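Local coordinates for N-acetylcysteine deacetylase (PDB 1YSJ), which probably catalyses the metal-dependent deacetylation of N-acetylcysteine to cysteine and acetate, during the breakdown of S-(2-succino)cysteine as a sulfur source, at residues 49-54 against 75-80; 80-85 against 148-153; 93-98 against 152-157; 176-181 against 356-361. The protein carries 1 engineered substitution. One frame throughout, in Å; residues are numbered along the deposited sequence.

Contact 1 (49-54 against 75-80); sequences FQEVET and LKTGVI. Engineered in segment 75-80: Gly78 (natural residue Ala).
Thr77 gives its hydroxyl to the carboxylate of Glu51, the N-cap residue of helix 52-64. The bond joins the start of this helix to the loop that leads into strand 79-84 of the large mixed sheet. Thr77 OG1 lies 2.7 Å from Glu51 OE1 and meets it nearly along the C-O axis. The two side chains cross at about a right angle. With chi1 at 61°, OG1 of Thr77 sits between its own backbone N and carbonyl carbon, and the methyl is turned to the Glu51 backbone. Thr77 CG2 is 3.5 Å from Glu51 O and also touches Val52 CG2.

Glu51 is the centre of an inverse gamma turn, and the bond from Val52 N to Gln50 O is weak. The Glu51 chain bends at chi2 (90°). This brings Glu51 OE2 within 2.9 Å of Phe49 N, which donates from above the carboxylate plane. Ala156 N, from the loop after strand 148-154, bonds the same oxygen. Replacing Glu51 by an alanine removes the carboxylate, and would probably leave the Thr77 hydroxyl and the amides of Phe49 and Ala156 without its two oxygens. Further out, Thr55 OG1 bonds both Glu51 O and the backbone N of Gly78, an engineered residue. The Glu51 side chain is about 12 Å from a bound nickel ion. A water donates to Phe49 O at 3.0 Å and, weakly, to Thr77 OG1.

Contact 2 (80-85 against 148-153); sequences IAEIKG and TVRFIF
Ala81 and Ile83 face Phe151 and Val149 as antiparallel hydrogen-bonded pairs, with the strand directions 163° apart. Each pair has two N-H to O bonds. The shortest runs from Phe151 N to Ala81 O at 2.7 Å. Glu82 and Arg150 form the non-hydrogen-bonded pair between them.

Their side chains lie side by side on one face of the sheet and point the same way. Carboxylate and guanidinium are nearly coplanar, 21° apart. Arg150 grips side-on with two nitrogens on a single oxygen: NE is 3.0 Å and NH2 3.2 Å from Glu82 OE1. The other oxygen, Glu82 OE2, takes Lys84 NZ at 2.8 Å, and the carboxylate is thus held between two positive charges. Glu82 CG is anti to the backbone N (chi1 -176°), and the chain then runs extended between them. Its flank rests on a methyl, with Thr148 CG2 3.4 Å from Glu82 CG. Arg150 NH1 turns elsewhere, to the carbonyls of Val171 and Asn173.

The other face is apolar. Ile83 CD1 meets Phe151 CE1 obliquely at 3.6 Å, and Val149 CG1 lies over one face of the same ring. The Phe151 ring packs against Ile131, Ala135 and Leu138 of helix 124-139, and Ala81 touches Leu62 of helix 52-64. Sheet strands with helices packed on them in this way are characteristic of the alpha/beta catalytic domain of M20 peptidases.

Contact 3 (93-98 against 152-157); sequences AIRADI and IFQPAE
Arg95 and Gln154 meet above a tight pair of parallel strands. The backbone is the compact part. Ala96 N donates to Ile152 O and Gln154 N to Ala96 O, both at 2.8 Å. Ile152 N to Ile94 O and Ile98 N to Gln154 O complete the set. Behind the strands, Ile98 CG2 touches Phe153 CB at 3.8 Å and Ala96 CB lies near the Phe153 ring. On the Arg95 face, Ala93 CB meets Ile152 CD1.

The looser part is polar, at the C-terminal ends of the strands, yet still buried. Arg95 bends at chi2 (-86°) and presents its guanidinium edge to the amide. Arg95 NE lies 3.0 Å and Arg95 NH2 3.2 Å from Gln154 OE1, both from the same face of the amide plane. That plane is turned 60° from the guanidinium. The same amide oxygen is bonded to Tyr354 OH, and Gln154 NE2 bonds Asp350. Arg95 NH2 makes salt bridges to Glu349 and Asp350. A methionine in place of Arg95 would probably leave these two carboxylates without this positive partner and Gln154 OE1 without two of its donors. Glu157 runs beside Asp97, its CG 3.5 Å from Asp97 OD2. It precedes the nickel ligand Glu158, and its side chain lies about 4 Å from a bound nickel ion.

Helix 124-139 meets this region through His127, which bonds Asp97 OD1. Helix 52-64 packs on Ile98 and Phe153, helix 162-168 on Ile152 and Gln154, and strand 175-184 pairs with 91-97 along its other edge.

Contact 4 (176-181 against 356-361); sequences SAIFGM and EKIPGF
Ile178 and Phe361 are joined by one of three backbone bonds between two parallel strands. Phe361 N donates to Ile178 O at 3.0 Å. Ile178 N donates to Pro359 O at 3.1 Å. Gly180 N closes the run on Phe361 O. Two CA-H to O contacts reinforce it. Ala177 CA is 3.2 Å from Pro359 O, and Phe179 CA lies close to Phe361 O. Each of these oxygens therefore receives both an N-H and a CA-H.

This pairing belongs to the mixed alpha/beta sheet of the M20 catalytic domain. Strand 175-184 carries the nickel ligand His182 further along. Strand 360-366 comes from near the end of the chain, ahead of the nickel ligand His374.

Apolar contacts lie on both faces. On one, Ile358 CG1 stands between its backbone N and carbonyl carbon (chi1 59°), and the branch reaches across to the neighbouring strand. Its tip, Ile358 CD1, is 3.8 Å from Ile178 CB, and the two side chains cross at about a right angle. Gly360 has no side chain; a CB here would crowd Ile178 CG2. On the other face, the edge of the Phe179 ring meets a methylene, with Phe179 CD2 3.6 Å from Phe361 CB. Phe324 stacks edge-to-face with Phe179, and Phe392 and Val399 of helix 384-402 touch it as well. At the start of the pairing, Pro359 CD comes within 3.3 Å of Ser176 O.

Overall arrangement
From the N terminus, contact 1 closes first, tying the start of helix 52-64 to the lead-in of strand 79-84. That strand runs on through Ile80 into contact 2, which closes a longer loop onto strand 148-154. Contact 3 opens within that span, at strand 91-97, and ends on the same stretch, sharing Ile152 and Phe153. Contacts 2 and 3 thus overlap, while contacts 1 and 4 are in series with them. Strand 148-154 lies between 79-84 and 91-97. Contact 1 reaches contact 3 directly, through Glu51 and Ala156. Contact 4 spans 174 residues, including the whole four-stranded sheet. Backbone bonds from Ala93 and Arg95 to strand 175-184 join it to contact 3.

Contact 1 (49-54 against 75-80)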
# COMPACT_ATOMS: atom_id res chain seq x y z
N PHE A 49 -22.47 -14.66 -15.29
CA PHE A 49 -23.84 -14.52 -14.75
C PHE A 49 -24.77 -13.56 -15.51
O PHE A 49 -25.88 -13.28 -15.05
CB PHE A 49 -23.82 -14.19 -13.24
CG PHE A 49 -23.39 -15.34 -12.37
CD1 PHE A 49 -22.47 -15.13 -11.34
CD2 PHE A 49 -23.89 -16.63 -12.57
CE1 PHE A 49 -22.06 -16.19 -10.53
CE2 PHE A 49 -23.49 -17.69 -11.77
CZ PHE A 49 -22.57 -17.47 -10.74
N GLN A 50 -24.32 -13.08 -16.67
CA GLN A 50 -25.08 -12.14 -17.49
C GLN A 50 -25.34 -12.73 -18.87
O GLN A 50 -25.68 -12.00 -19.82
CB GLN A 50 -24.34 -10.80 -17.62
CG GLN A 50 -24.14 -10.07 -16.29
CD GLN A 50 -23.65 -8.65 -16.48
OE1 GLN A 50 -24.36 -7.79 -17.03
NE2 GLN A 50 -22.42 -8.38 -16.02
N GLU A 51 -25.20 -14.05 -18.98
CA GLU A 51 -25.32 -14.77 -20.25
C GLU A 51 -26.78 -15.09 -20.57
O GLU A 51 -27.15 -16.24 -20.75
CB GLU A 51 -24.47 -16.05 -20.25
CG GLU A 51 -23.10 -15.92 -19.59
CD GLU A 51 -23.10 -16.24 -18.09
OE1 GLU A 51 -24.19 -16.25 -17.47
OE2 GLU A 51 -22.02 -16.47 -17.52
N VAL A 52 -27.60 -14.04 -20.64
CA VAL A 52 -29.03 -14.17 -20.90
C VAL A 52 -29.30 -14.62 -22.34
O VAL A 52 -30.03 -15.59 -22.57
CB VAL A 52 -29.78 -12.84 -20.57
CG1 VAL A 52 -31.28 -12.94 -20.88
CG2 VAL A 52 -29.56 -12.47 -19.10
N GLU A 53 -28.70 -13.91 -23.29
CA GLU A 53 -28.90 -14.19 -24.71
C GLU A 53 -28.20 -15.46 -25.15
O GLU A 53 -28.70 -16.19 -26.01
CB GLU A 53 -28.44 -13.00 -25.57
CG GLU A 53 -29.30 -11.75 -25.43
CD GLU A 53 -30.78 -12.01 -25.68
OE1 GLU A 53 -31.12 -12.57 -26.74
OE2 GLU A 53 -31.60 -11.65 -24.81
N THR A 54 -27.03 -15.72 -24.56
CA THR A 54 -26.26 -16.94 -24.83
C THR A 54 -27.07 -18.17 -24.40
O THR A 54 -27.19 -19.13 -25.16
CB THR A 54 -24.89 -16.90 -24.11
OG1 THR A 54 -24.24 -15.66 -24.40
CG2 THR A 54 -24.00 -18.04 -24.54
N LEU A 75 -30.85 -22.06 -11.96
CA LEU A 75 -29.86 -21.54 -12.91
C LEU A 75 -30.50 -20.55 -13.87
O LEU A 75 -31.08 -20.96 -14.89
CB LEU A 75 -29.19 -22.68 -13.69
CG LEU A 75 -28.12 -23.51 -13.00
CD1 LEU A 75 -27.67 -24.64 -13.93
CD2 LEU A 75 -26.92 -22.66 -12.58
N LYS A 76 -30.39 -19.26 -13.55
CA LYS A 76 -30.93 -18.19 -14.39
C LYS A 76 -30.27 -18.21 -15.76
O LYS A 76 -30.95 -18.16 -16.79
CB LYS A 76 -30.73 -16.81 -13.74
CG LYS A 76 -30.93 -16.75 -12.22
CD LYS A 76 -29.59 -16.71 -11.45
CE LYS A 76 -29.05 -18.11 -11.17
NZ LYS A 76 -27.57 -18.18 -11.03
N THR A 77 -28.94 -18.30 -15.76
CA THR A 77 -28.19 -18.48 -17.00
C THR A 77 -27.50 -19.84 -16.97
O THR A 77 -27.17 -20.37 -15.90
CB THR A 77 -27.15 -17.36 -17.23
OG1 THR A 77 -26.21 -17.36 -16.15
CG2 THR A 77 -27.82 -15.99 -17.31
N GLY A 78 -27.28 -20.41 -18.14
CA GLY A 78 -26.73 -21.75 -18.24
C GLY A 78 -27.81 -22.71 -18.66
O GLY A 78 -29.00 -22.49 -18.38
N VAL A 79 -27.41 -23.78 -19.34
CA VAL A 79 -28.36 -24.73 -19.91
C VAL A 79 -27.93 -26.14 -19.56
O VAL A 79 -26.75 -26.49 -19.68
CB VAL A 79 -28.45 -24.58 -21.47
CG1 VAL A 79 -29.48 -25.53 -22.06
CG2 VAL A 79 -28.79 -23.15 -21.85
N ILE A 80 -28.89 -26.93 -19.09
CA ILE A 80 -28.67 -28.35 -18.82
C ILE A 80 -29.53 -29.15 -19.78
O ILE A 80 -30.75 -29.00 -19.82
CB ILE A 80 -29.00 -28.73 -17.35
CG1 ILE A 80 -28.44 -27.69 -16.35
CG2 ILE A 80 -28.52 -30.16 -17.03
CD1 ILE A 80 -26.90 -27.52 -16.34
O HOH W 1 -27.16 -15.43 -13.44

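Contact 2 (80-85 against 148-153)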
# COMPACT_ATOMS: atom_id res chain seq x y z
N ILE A 80 -28.89 -26.93 -19.09
CA ILE A 80 -28.67 -28.35 -18.82
C ILE A 80 -29.53 -29.15 -19.78
O ILE A 80 -30.75 -29.00 -19.82
CB ILE A 80 -29.00 -28.73 -17.35
CG1 ILE A 80 -28.44 -27.69 -16.35
CG2 ILE A 80 -28.52 -30.16 -17.03
CD1 ILE A 80 -26.90 -27.52 -16.34
N ALA A 81 -28.88 -30.00 -20.56
CA ALA A 81 -29.56 -30.85 -21.53
C ALA A 81 -29.22 -32.31 -21.25
O ALA A 81 -28.29 -32.61 -20.50
CB ALA A 81 -29.17 -30.45 -22.95
N GLU A 82 -29.98 -33.22 -21.86
CA GLU A 82 -29.82 -34.65 -21.58
C GLU A 82 -30.17 -35.49 -22.81
O GLU A 82 -31.19 -35.25 -23.46
CB GLU A 82 -30.70 -35.04 -20.38
CG GLU A 82 -30.55 -36.48 -19.92
CD GLU A 82 -31.15 -36.72 -18.53
OE1 GLU A 82 -30.54 -36.27 -17.53
OE2 GLU A 82 -32.22 -37.38 -18.44
N ILE A 83 -29.32 -36.46 -23.12
CA ILE A 83 -29.59 -37.45 -24.16
C ILE A 83 -29.51 -38.85 -23.57
O ILE A 83 -28.45 -39.28 -23.09
CB ILE A 83 -28.64 -37.30 -25.38
CG1 ILE A 83 -28.93 -36.00 -26.12
CG2 ILE A 83 -28.78 -38.49 -26.33
CD1 ILE A 83 -27.84 -35.53 -27.04
N LYS A 84 -30.64 -39.55 -23.60
CA LYS A 84 -30.73 -40.90 -23.06
C LYS A 84 -30.49 -41.93 -24.15
O LYS A 84 -30.99 -41.79 -25.27
CB LYS A 84 -32.10 -41.14 -22.42
CG LYS A 84 -32.55 -40.04 -21.47
CD LYS A 84 -33.98 -40.25 -20.99
CE LYS A 84 -34.03 -40.82 -19.59
NZ LYS A 84 -33.63 -39.78 -18.60
N GLY A 85 -29.72 -42.96 -23.82
CA GLY A 85 -29.57 -44.12 -24.69
C GLY A 85 -30.81 -44.98 -24.62
O GLY A 85 -31.78 -44.63 -23.95
N THR A 148 -26.77 -42.50 -20.19
CA THR A 148 -27.24 -41.14 -20.39
C THR A 148 -26.10 -40.14 -20.35
O THR A 148 -25.20 -40.23 -19.51
CB THR A 148 -28.31 -40.79 -19.33
OG1 THR A 148 -29.43 -41.68 -19.48
CG2 THR A 148 -28.79 -39.35 -19.47
N VAL A 149 -26.13 -39.18 -21.28
CA VAL A 149 -25.20 -38.06 -21.27
C VAL A 149 -25.94 -36.79 -20.89
O VAL A 149 -26.89 -36.37 -21.56
CB VAL A 149 -24.46 -37.88 -22.62
CG1 VAL A 149 -23.43 -36.76 -22.50
CG2 VAL A 149 -23.78 -39.17 -23.05
N ARG A 150 -25.50 -36.18 -19.80
CA ARG A 150 -26.00 -34.88 -19.38
C ARG A 150 -25.04 -33.79 -19.87
O ARG A 150 -23.83 -33.88 -19.65
CB ARG A 150 -26.15 -34.86 -17.87
CG ARG A 150 -27.12 -33.82 -17.34
CD ARG A 150 -27.44 -34.09 -15.89
NE ARG A 150 -28.36 -35.21 -15.73
CZ ARG A 150 -28.65 -35.80 -14.57
NH1 ARG A 150 -28.08 -35.38 -13.45
NH2 ARG A 150 -29.52 -36.81 -14.54
N PHE A 151 -25.58 -32.78 -20.54
CA PHE A 151 -24.77 -31.67 -21.03
C PHE A 151 -24.92 -30.45 -20.13
O PHE A 151 -26.03 -30.02 -19.81
CB PHE A 151 -25.12 -31.32 -22.48
CG PHE A 151 -24.84 -32.44 -23.44
CD1 PHE A 151 -25.79 -33.45 -23.66
CD2 PHE A 151 -23.63 -32.49 -24.13
CE1 PHE A 151 -25.53 -34.48 -24.54
CE2 PHE A 151 -23.37 -33.53 -25.01
CZ PHE A 151 -24.31 -34.53 -25.22
N ILE A 152 -23.78 -29.90 -19.73
CA ILE A 152 -23.71 -28.78 -18.81
C ILE A 152 -23.11 -27.57 -19.52
O ILE A 152 -21.93 -27.56 -19.89
CB ILE A 152 -22.88 -29.14 -17.55
CG1 ILE A 152 -23.52 -30.32 -16.81
CG2 ILE A 152 -22.72 -27.93 -16.62
CD1 ILE A 152 -22.62 -30.97 -15.77
N PHE A 153 -23.94 -26.56 -19.74
CA PHE A 153 -23.48 -25.29 -20.28
C PHE A 153 -23.42 -24.30 -19.12
O PHE A 153 -24.43 -23.72 -18.72
CB PHE A 153 -24.35 -24.83 -21.45
CG PHE A 153 -24.33 -25.78 -22.63
CD1 PHE A 153 -25.24 -26.83 -22.73
CD2 PHE A 153 -23.37 -25.64 -23.63
CE1 PHE A 153 -25.22 -27.71 -23.80
CE2 PHE A 153 -23.33 -26.52 -24.72
CZ PHE A 153 -24.26 -27.56 -24.80

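Contact 3 (93-98 against 152-157)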
# COMPACT_ATOMS: atom_id res chain seq x y z
N ALA A 93 -21.50 -36.78 -17.61
CA ALA A 93 -21.70 -35.39 -17.95
C ALA A 93 -20.60 -34.85 -18.84
O ALA A 93 -19.45 -35.28 -18.76
CB ALA A 93 -21.83 -34.54 -16.68
N ILE A 94 -20.97 -33.92 -19.72
CA ILE A 94 -20.01 -33.22 -20.57
C ILE A 94 -20.22 -31.71 -20.39
O ILE A 94 -21.34 -31.20 -20.54
CB ILE A 94 -20.12 -33.64 -22.05
CG1 ILE A 94 -19.80 -35.13 -22.21
CG2 ILE A 94 -19.16 -32.80 -22.91
CD1 ILE A 94 -20.08 -35.69 -23.61
N ARG A 95 -19.15 -31.00 -20.09
CA ARG A 95 -19.25 -29.62 -19.66
C ARG A 95 -18.61 -28.65 -20.63
O ARG A 95 -17.50 -28.88 -21.12
CB ARG A 95 -18.65 -29.49 -18.25
CG ARG A 95 -18.66 -28.08 -17.65
CD ARG A 95 -17.43 -27.29 -18.08
NE ARG A 95 -17.06 -26.31 -17.07
CZ ARG A 95 -15.87 -25.73 -16.99
NH1 ARG A 95 -14.92 -26.01 -17.87
NH2 ARG A 95 -15.64 -24.86 -16.02
N ALA A 96 -19.32 -27.56 -20.91
CA ALA A 96 -18.77 -26.39 -21.60
C ALA A 96 -19.06 -25.12 -20.79
O ALA A 96 -20.09 -25.02 -20.12
CB ALA A 96 -19.36 -26.26 -23.00
N ASP A 97 -18.14 -24.16 -20.84
CA ASP A 97 -18.33 -22.85 -20.20
C ASP A 97 -18.81 -21.81 -21.21
O ASP A 97 -18.39 -21.82 -22.36
CB ASP A 97 -17.05 -22.38 -19.49
CG ASP A 97 -15.78 -22.80 -20.21
OD1 ASP A 97 -15.83 -23.13 -21.42
OD2 ASP A 97 -14.71 -22.79 -19.56
N ILE A 98 -19.70 -20.91 -20.78
CA ILE A 98 -20.39 -20.02 -21.73
C ILE A 98 -20.11 -18.50 -21.59
O ILE A 98 -20.62 -17.71 -22.38
CB ILE A 98 -21.93 -20.28 -21.74
CG1 ILE A 98 -22.60 -19.84 -20.43
CG2 ILE A 98 -22.22 -21.74 -22.05
CD1 ILE A 98 -24.13 -19.82 -20.47
N ILE A 152 -23.78 -29.90 -19.73
CA ILE A 152 -23.71 -28.78 -18.81
C ILE A 152 -23.11 -27.57 -19.52
O ILE A 152 -21.93 -27.56 -19.89
CB ILE A 152 -22.88 -29.14 -17.55
CG1 ILE A 152 -23.52 -30.32 -16.81
CG2 ILE A 152 -22.72 -27.93 -16.62
CD1 ILE A 152 -22.62 -30.97 -15.77
N PHE A 153 -23.94 -26.56 -19.74
CA PHE A 153 -23.48 -25.29 -20.28
C PHE A 153 -23.42 -24.30 -19.12
O PHE A 153 -24.43 -23.72 -18.72
CB PHE A 153 -24.35 -24.83 -21.45
CG PHE A 153 -24.33 -25.78 -22.63
CD1 PHE A 153 -25.24 -26.83 -22.73
CD2 PHE A 153 -23.37 -25.64 -23.63
CE1 PHE A 153 -25.22 -27.71 -23.80
CE2 PHE A 153 -23.33 -26.52 -24.72
CZ PHE A 153 -24.26 -27.56 -24.80
N GLN A 154 -22.22 -24.14 -18.59
CA GLN A 154 -22.01 -23.53 -17.29
C GLN A 154 -21.70 -22.04 -17.38
O GLN A 154 -20.80 -21.63 -18.12
CB GLN A 154 -20.86 -24.27 -16.58
CG GLN A 154 -20.44 -23.64 -15.27
CD GLN A 154 -19.00 -23.93 -14.91
OE1 GLN A 154 -18.60 -25.10 -14.82
NE2 GLN A 154 -18.22 -22.88 -14.68
N PRO A 155 -22.41 -21.22 -16.59
CA PRO A 155 -22.09 -19.79 -16.54
C PRO A 155 -20.90 -19.54 -15.63
O PRO A 155 -20.52 -20.42 -14.86
CB PRO A 155 -23.35 -19.19 -15.91
CG PRO A 155 -23.86 -20.26 -15.01
CD PRO A 155 -23.53 -21.57 -15.68
N ALA A 156 -20.30 -18.36 -15.74
CA ALA A 156 -19.40 -17.83 -14.71
C ALA A 156 -18.15 -18.67 -14.38
O ALA A 156 -17.79 -18.81 -13.20
CB ALA A 156 -20.20 -17.51 -13.43
N GLU A 157 -17.51 -19.23 -15.40
CA GLU A 157 -16.23 -19.91 -15.19
C GLU A 157 -15.14 -18.90 -14.83
O GLU A 157 -14.30 -19.15 -13.96
CB GLU A 157 -15.82 -20.71 -16.44
CG GLU A 157 -14.59 -21.61 -16.26
CD GLU A 157 -13.26 -20.87 -16.34
OE1 GLU A 157 -13.14 -19.89 -17.12
OE2 GLU A 157 -12.32 -21.26 -15.62

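Contact 4 (176-181 against 356-361)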
# COMPACT_ATOMS: atom_id res chain seq x y z
N SER A 176 -21.94 -40.30 -12.80
CA SER A 176 -20.78 -41.14 -12.49
C SER A 176 -19.46 -40.49 -12.87
O SER A 176 -18.45 -40.70 -12.19
CB SER A 176 -20.90 -42.49 -13.21
OG SER A 176 -22.02 -43.21 -12.75
N ALA A 177 -19.46 -39.73 -13.96
CA ALA A 177 -18.23 -39.11 -14.48
C ALA A 177 -18.53 -37.81 -15.18
O ALA A 177 -19.62 -37.62 -15.72
CB ALA A 177 -17.52 -40.06 -15.41
N ILE A 178 -17.55 -36.91 -15.19
CA ILE A 178 -17.67 -35.62 -15.87
C ILE A 178 -16.45 -35.32 -16.75
O ILE A 178 -15.30 -35.55 -16.36
CB ILE A 178 -17.94 -34.45 -14.87
CG1 ILE A 178 -18.25 -33.16 -15.65
CG2 ILE A 178 -16.78 -34.28 -13.87
CD1 ILE A 178 -19.08 -32.15 -14.89
N PHE A 179 -16.72 -34.80 -17.94
CA PHE A 179 -15.67 -34.54 -18.90
C PHE A 179 -15.75 -33.12 -19.44
O PHE A 179 -16.83 -32.54 -19.56
CB PHE A 179 -15.71 -35.58 -20.02
CG PHE A 179 -15.71 -36.99 -19.51
CD1 PHE A 179 -16.90 -37.70 -19.36
CD2 PHE A 179 -14.52 -37.60 -19.14
CE1 PHE A 179 -16.90 -39.00 -18.87
CE2 PHE A 179 -14.50 -38.90 -18.64
CZ PHE A 179 -15.69 -39.60 -18.51
N GLY A 180 -14.59 -32.55 -19.75
CA GLY A 180 -14.50 -31.18 -20.21
C GLY A 180 -13.26 -30.94 -21.04
O GLY A 180 -12.37 -31.78 -21.12
N MSE A 181 -13.21 -29.77 -21.66
CA MSE A 181 -12.06 -29.39 -22.44
C MSE A 181 -11.70 -27.95 -22.16
O MSE A 181 -12.53 -27.16 -21.69
CB MSE A 181 -12.33 -29.58 -23.93
CG MSE A 181 -12.69 -28.29 -24.67
SE MSE A 181 -13.33 -28.58 -26.47
CE MSE A 181 -15.18 -28.68 -26.09
N GLU A 356 -13.91 -32.71 -7.31
CA GLU A 356 -13.89 -32.92 -5.87
C GLU A 356 -14.99 -33.89 -5.45
O GLU A 356 -14.90 -34.52 -4.40
CB GLU A 356 -14.07 -31.60 -5.11
CG GLU A 356 -12.81 -30.76 -4.96
CD GLU A 356 -12.93 -29.74 -3.84
OE1 GLU A 356 -12.01 -29.68 -3.00
OE2 GLU A 356 -13.94 -29.01 -3.79
N LYS A 357 -16.03 -33.98 -6.27
CA LYS A 357 -17.23 -34.74 -5.94
C LYS A 357 -17.30 -36.08 -6.67
O LYS A 357 -17.62 -37.10 -6.07
CB LYS A 357 -18.48 -33.90 -6.25
CG LYS A 357 -18.48 -32.49 -5.65
CD LYS A 357 -18.43 -32.51 -4.13
CE LYS A 357 -18.73 -31.14 -3.56
NZ LYS A 357 -18.15 -30.96 -2.20
N ILE A 358 -17.00 -36.06 -7.97
CA ILE A 358 -17.07 -37.26 -8.81
C ILE A 358 -15.83 -37.39 -9.70
O ILE A 358 -15.15 -36.40 -9.94
CB ILE A 358 -18.36 -37.30 -9.69
CG1 ILE A 358 -18.44 -36.07 -10.61
CG2 ILE A 358 -19.63 -37.44 -8.83
CD1 ILE A 358 -19.35 -36.27 -11.81
N PRO A 359 -15.53 -38.62 -10.18
CA PRO A 359 -14.42 -38.84 -11.11
C PRO A 359 -14.58 -38.01 -12.38
O PRO A 359 -15.69 -37.87 -12.89
CB PRO A 359 -14.54 -40.34 -11.45
CG PRO A 359 -15.24 -40.93 -10.31
CD PRO A 359 -16.22 -39.89 -9.87
N GLY A 360 -13.47 -37.47 -12.88
CA GLY A 360 -13.52 -36.61 -14.05
C GLY A 360 -12.27 -36.60 -14.90
O GLY A 360 -11.19 -36.99 -14.44
N PHE A 361 -12.41 -36.14 -16.14
CA PHE A 361 -11.28 -35.97 -17.04
C PHE A 361 -11.40 -34.69 -17.87
O PHE A 361 -12.41 -34.44 -18.52
CB PHE A 361 -11.14 -37.19 -17.96
CG PHE A 361 -9.72 -37.51 -18.32
CD1 PHE A 361 -8.95 -38.34 -17.51
CD2 PHE A 361 -9.14 -36.97 -19.47
CE1 PHE A 361 -7.63 -38.64 -17.83
CE2 PHE A 361 -7.81 -37.26 -19.80
CZ PHE A 361 -7.06 -38.10 -18.98